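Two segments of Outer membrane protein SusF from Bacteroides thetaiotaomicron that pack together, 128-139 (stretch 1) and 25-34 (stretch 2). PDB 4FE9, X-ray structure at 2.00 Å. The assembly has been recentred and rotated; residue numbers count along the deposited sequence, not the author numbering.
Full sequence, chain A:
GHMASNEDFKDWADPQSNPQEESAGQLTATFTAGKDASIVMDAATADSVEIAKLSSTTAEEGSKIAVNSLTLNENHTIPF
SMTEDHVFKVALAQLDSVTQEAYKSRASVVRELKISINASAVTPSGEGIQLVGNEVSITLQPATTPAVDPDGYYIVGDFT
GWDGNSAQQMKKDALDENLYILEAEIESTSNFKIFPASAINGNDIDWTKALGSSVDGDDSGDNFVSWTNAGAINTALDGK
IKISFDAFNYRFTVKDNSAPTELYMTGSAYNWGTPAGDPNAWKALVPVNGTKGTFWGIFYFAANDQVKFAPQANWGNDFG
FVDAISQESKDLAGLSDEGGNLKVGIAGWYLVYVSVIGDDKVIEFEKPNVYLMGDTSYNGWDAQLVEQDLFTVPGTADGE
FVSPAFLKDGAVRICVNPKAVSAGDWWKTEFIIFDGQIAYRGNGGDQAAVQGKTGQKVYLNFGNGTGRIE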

# COMPACT_ATOMS: atom_id res chain seq x y z
N GLY A 128 -27.80 37.22 -8.45
CA GLY A 128 -27.28 36.52 -7.28
C GLY A 128 -26.09 37.28 -6.71
O GLY A 128 -25.18 37.65 -7.45
N ILE A 129 -26.15 37.62 -5.43
CA ILE A 129 -25.03 38.24 -4.76
C ILE A 129 -24.47 37.31 -3.71
O ILE A 129 -25.20 36.81 -2.88
CB ILE A 129 -25.45 39.60 -4.12
CG1 ILE A 129 -25.89 40.57 -5.22
CG2 ILE A 129 -24.30 40.21 -3.37
CD1 ILE A 129 -27.24 41.20 -4.93
N GLN A 130 -23.16 37.08 -3.78
CA GLN A 130 -22.46 36.08 -2.97
C GLN A 130 -22.57 36.39 -1.46
O GLN A 130 -22.40 37.55 -1.04
CB GLN A 130 -20.99 36.05 -3.40
CG GLN A 130 -20.11 35.19 -2.58
CD GLN A 130 -20.32 33.71 -2.89
OE1 GLN A 130 -20.12 33.26 -4.03
NE2 GLN A 130 -20.81 32.97 -1.90
N LEU A 131 -22.95 35.40 -0.66
CA LEU A 131 -22.82 35.50 0.82
C LEU A 131 -21.57 34.82 1.32
O LEU A 131 -21.24 33.71 0.90
CB LEU A 131 -24.07 34.91 1.52
CG LEU A 131 -25.41 35.44 0.98
CD1 LEU A 131 -26.59 34.65 1.44
CD2 LEU A 131 -25.61 36.94 1.27
N VAL A 132 -20.78 35.52 2.14
CA VAL A 132 -19.64 34.89 2.80
C VAL A 132 -20.05 34.41 4.20
O VAL A 132 -20.47 35.22 5.05
CB VAL A 132 -18.40 35.86 2.90
CG1 VAL A 132 -17.24 35.15 3.61
CG2 VAL A 132 -17.96 36.35 1.52
N GLY A 133 -20.09 33.09 4.38
CA GLY A 133 -20.60 32.53 5.63
C GLY A 133 -19.56 31.65 6.29
O GLY A 133 -18.49 31.43 5.73
N ASN A 134 -19.89 31.10 7.46
CA ASN A 134 -18.95 30.24 8.18
C ASN A 134 -19.28 28.76 7.88
O ASN A 134 -20.37 28.47 7.46
CB ASN A 134 -19.10 30.49 9.68
CG ASN A 134 -20.56 30.44 10.12
OD1 ASN A 134 -21.42 31.02 9.48
ND2 ASN A 134 -20.85 29.59 11.08
N GLU A 135 -18.40 27.85 8.29
CA GLU A 135 -18.72 26.42 8.36
C GLU A 135 -19.32 26.01 9.70
O GLU A 135 -19.11 26.67 10.69
CB GLU A 135 -17.45 25.61 8.09
CG GLU A 135 -16.69 26.15 6.93
CD GLU A 135 -15.45 25.33 6.59
OE1 GLU A 135 -14.73 24.92 7.53
OE2 GLU A 135 -15.20 25.09 5.38
N VAL A 136 -20.06 24.90 9.72
CA VAL A 136 -20.56 24.34 10.96
C VAL A 136 -20.29 22.81 11.00
O VAL A 136 -19.88 22.24 9.97
CB VAL A 136 -22.08 24.60 11.13
CG1 VAL A 136 -22.37 26.14 11.10
CG2 VAL A 136 -22.88 23.90 10.06
N SER A 137 -20.47 22.20 12.18
CA SER A 137 -20.02 20.80 12.47
C SER A 137 -21.20 20.05 12.96
O SER A 137 -21.95 20.56 13.79
CB SER A 137 -19.00 20.75 13.62
OG SER A 137 -17.78 21.31 13.23
N ILE A 138 -21.34 18.80 12.50
CA ILE A 138 -22.13 17.82 13.20
C ILE A 138 -21.34 16.50 13.24
O ILE A 138 -20.21 16.41 12.69
CB ILE A 138 -23.49 17.58 12.48
CG1 ILE A 138 -23.26 16.96 11.12
CG2 ILE A 138 -24.30 18.93 12.33
CD1 ILE A 138 -24.48 16.34 10.55
N THR A 139 -21.87 15.53 13.96
CA THR A 139 -21.30 14.19 13.95
C THR A 139 -22.35 13.13 13.73
O THR A 139 -23.55 13.40 13.89
CB THR A 139 -20.61 13.89 15.24
OG1 THR A 139 -21.60 13.75 16.28
CG2 THR A 139 -19.60 15.01 15.58
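Stretch 2 (25-34) GQLTATFTAG

At the apolar centre Leu27 rests on Leu131 and Ile129, with Leu27 CB 3.6 Å from Leu131 CD2 and Leu27 CD1 3.6 Å from Ile129 CG2; the Ala29 methyl follows, its CB 4.0 Å from Leu131 CB. Further along, Phe31 (chi1 m) places its CB 3.9 Å from Val136 CG1 and turns its ring edge to Gly133, whose CA lies 4.1 Å from Phe31 CE2; a CB on this glycine would clash with the ring. Ala33 closes the row, its CB 4.2 Å from Ile138 CG2.

The strand of stretch 2, through Ala29 and Phe31, passes over two strands of stretch 1 that are separated by a loop through Asn134. Running in the same general direction as both, it crosses the one through Ile129 and Gln130 at -49°, axes 4.2 Å apart at closest approach, but lies at 14° to the one through Ser137 and Ile138, at 6.2 Å. Firm backbone pairing is confined to one bridge: Val132 pairs with Thr28 in parallel register (CA to CA 4.6 Å), Val132 N donating to Leu27 O and Val132 O accepting from Ala29 N, both at 2.9 Å. Beyond it the Asn134 side chain takes the place of a backbone partner, OD1 accepting from Phe31 N and ND2 donating to Phe31 O, each 2.9 Å and nearly straight. At the other end a water links Leu27 N (2.9 Å from its O) to Gln130 O (2.7 Å from the same O).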

# COMPACT_ATOMS: atom_id res chain seq x y z
N GLY A 25 -18.21 46.01 -0.77
CA GLY A 25 -19.71 45.86 -0.96
C GLY A 25 -20.23 44.47 -0.54
O GLY A 25 -21.34 44.06 -0.95
N GLN A 26 -19.50 43.79 0.37
CA GLN A 26 -19.58 42.34 0.54
C GLN A 26 -20.61 41.88 1.64
O GLN A 26 -20.75 42.51 2.70
CB GLN A 26 -18.20 41.77 0.86
CG GLN A 26 -18.23 40.73 1.93
CD GLN A 26 -16.89 40.52 2.56
OE1 GLN A 26 -15.86 40.90 1.99
NE2 GLN A 26 -16.87 39.91 3.74
N LEU A 27 -21.34 40.81 1.35
CA LEU A 27 -22.42 40.36 2.25
C LEU A 27 -21.99 39.18 3.08
O LEU A 27 -21.16 38.38 2.65
CB LEU A 27 -23.66 40.02 1.45
CG LEU A 27 -24.18 41.11 0.49
CD1 LEU A 27 -25.55 40.72 -0.01
CD2 LEU A 27 -24.22 42.50 1.16
N THR A 28 -22.50 39.09 4.31
CA THR A 28 -22.19 37.96 5.15
C THR A 28 -23.43 37.14 5.51
O THR A 28 -24.55 37.60 5.38
CB THR A 28 -21.37 38.34 6.42
OG1 THR A 28 -22.10 39.28 7.19
CG2 THR A 28 -20.02 38.93 6.04
N ALA A 29 -23.20 35.88 5.83
CA ALA A 29 -24.27 35.04 6.38
C ALA A 29 -23.73 34.32 7.60
O ALA A 29 -22.55 34.01 7.65
CB ALA A 29 -24.75 34.05 5.35
N THR A 30 -24.61 33.98 8.52
CA THR A 30 -24.22 33.18 9.66
C THR A 30 -25.04 31.94 9.69
O THR A 30 -26.26 31.99 9.59
CB THR A 30 -24.41 33.95 10.99
OG1 THR A 30 -23.57 35.11 10.96
CG2 THR A 30 -24.02 33.07 12.19
N PHE A 31 -24.35 30.82 9.63
CA PHE A 31 -24.96 29.50 9.75
C PHE A 31 -24.75 28.94 11.15
O PHE A 31 -23.67 29.12 11.74
CB PHE A 31 -24.31 28.57 8.75
CG PHE A 31 -24.58 28.93 7.34
CD1 PHE A 31 -25.74 28.49 6.70
CD2 PHE A 31 -23.68 29.74 6.63
CE1 PHE A 31 -26.06 28.93 5.41
CE2 PHE A 31 -23.92 30.08 5.32
CZ PHE A 31 -25.14 29.71 4.71
N THR A 32 -25.70 28.11 11.58
CA THR A 32 -25.54 27.32 12.82
C THR A 32 -25.87 25.85 12.56
O THR A 32 -26.67 25.54 11.67
CB THR A 32 -26.48 27.82 13.92
OG1 THR A 32 -27.82 27.76 13.42
CG2 THR A 32 -26.15 29.28 14.32
N ALA A 33 -25.32 24.96 13.39
CA ALA A 33 -25.64 23.52 13.26
C ALA A 33 -27.12 23.27 13.55
O ALA A 33 -27.73 24.00 14.32
CB ALA A 33 -24.73 22.66 14.21
N GLY A 34 -27.74 22.41 12.74
CA GLY A 34 -29.16 22.11 12.88
C GLY A 34 -29.44 21.34 14.16
O GLY A 34 -28.51 20.90 14.87
O HOH W 1 -21.06 39.85 -1.32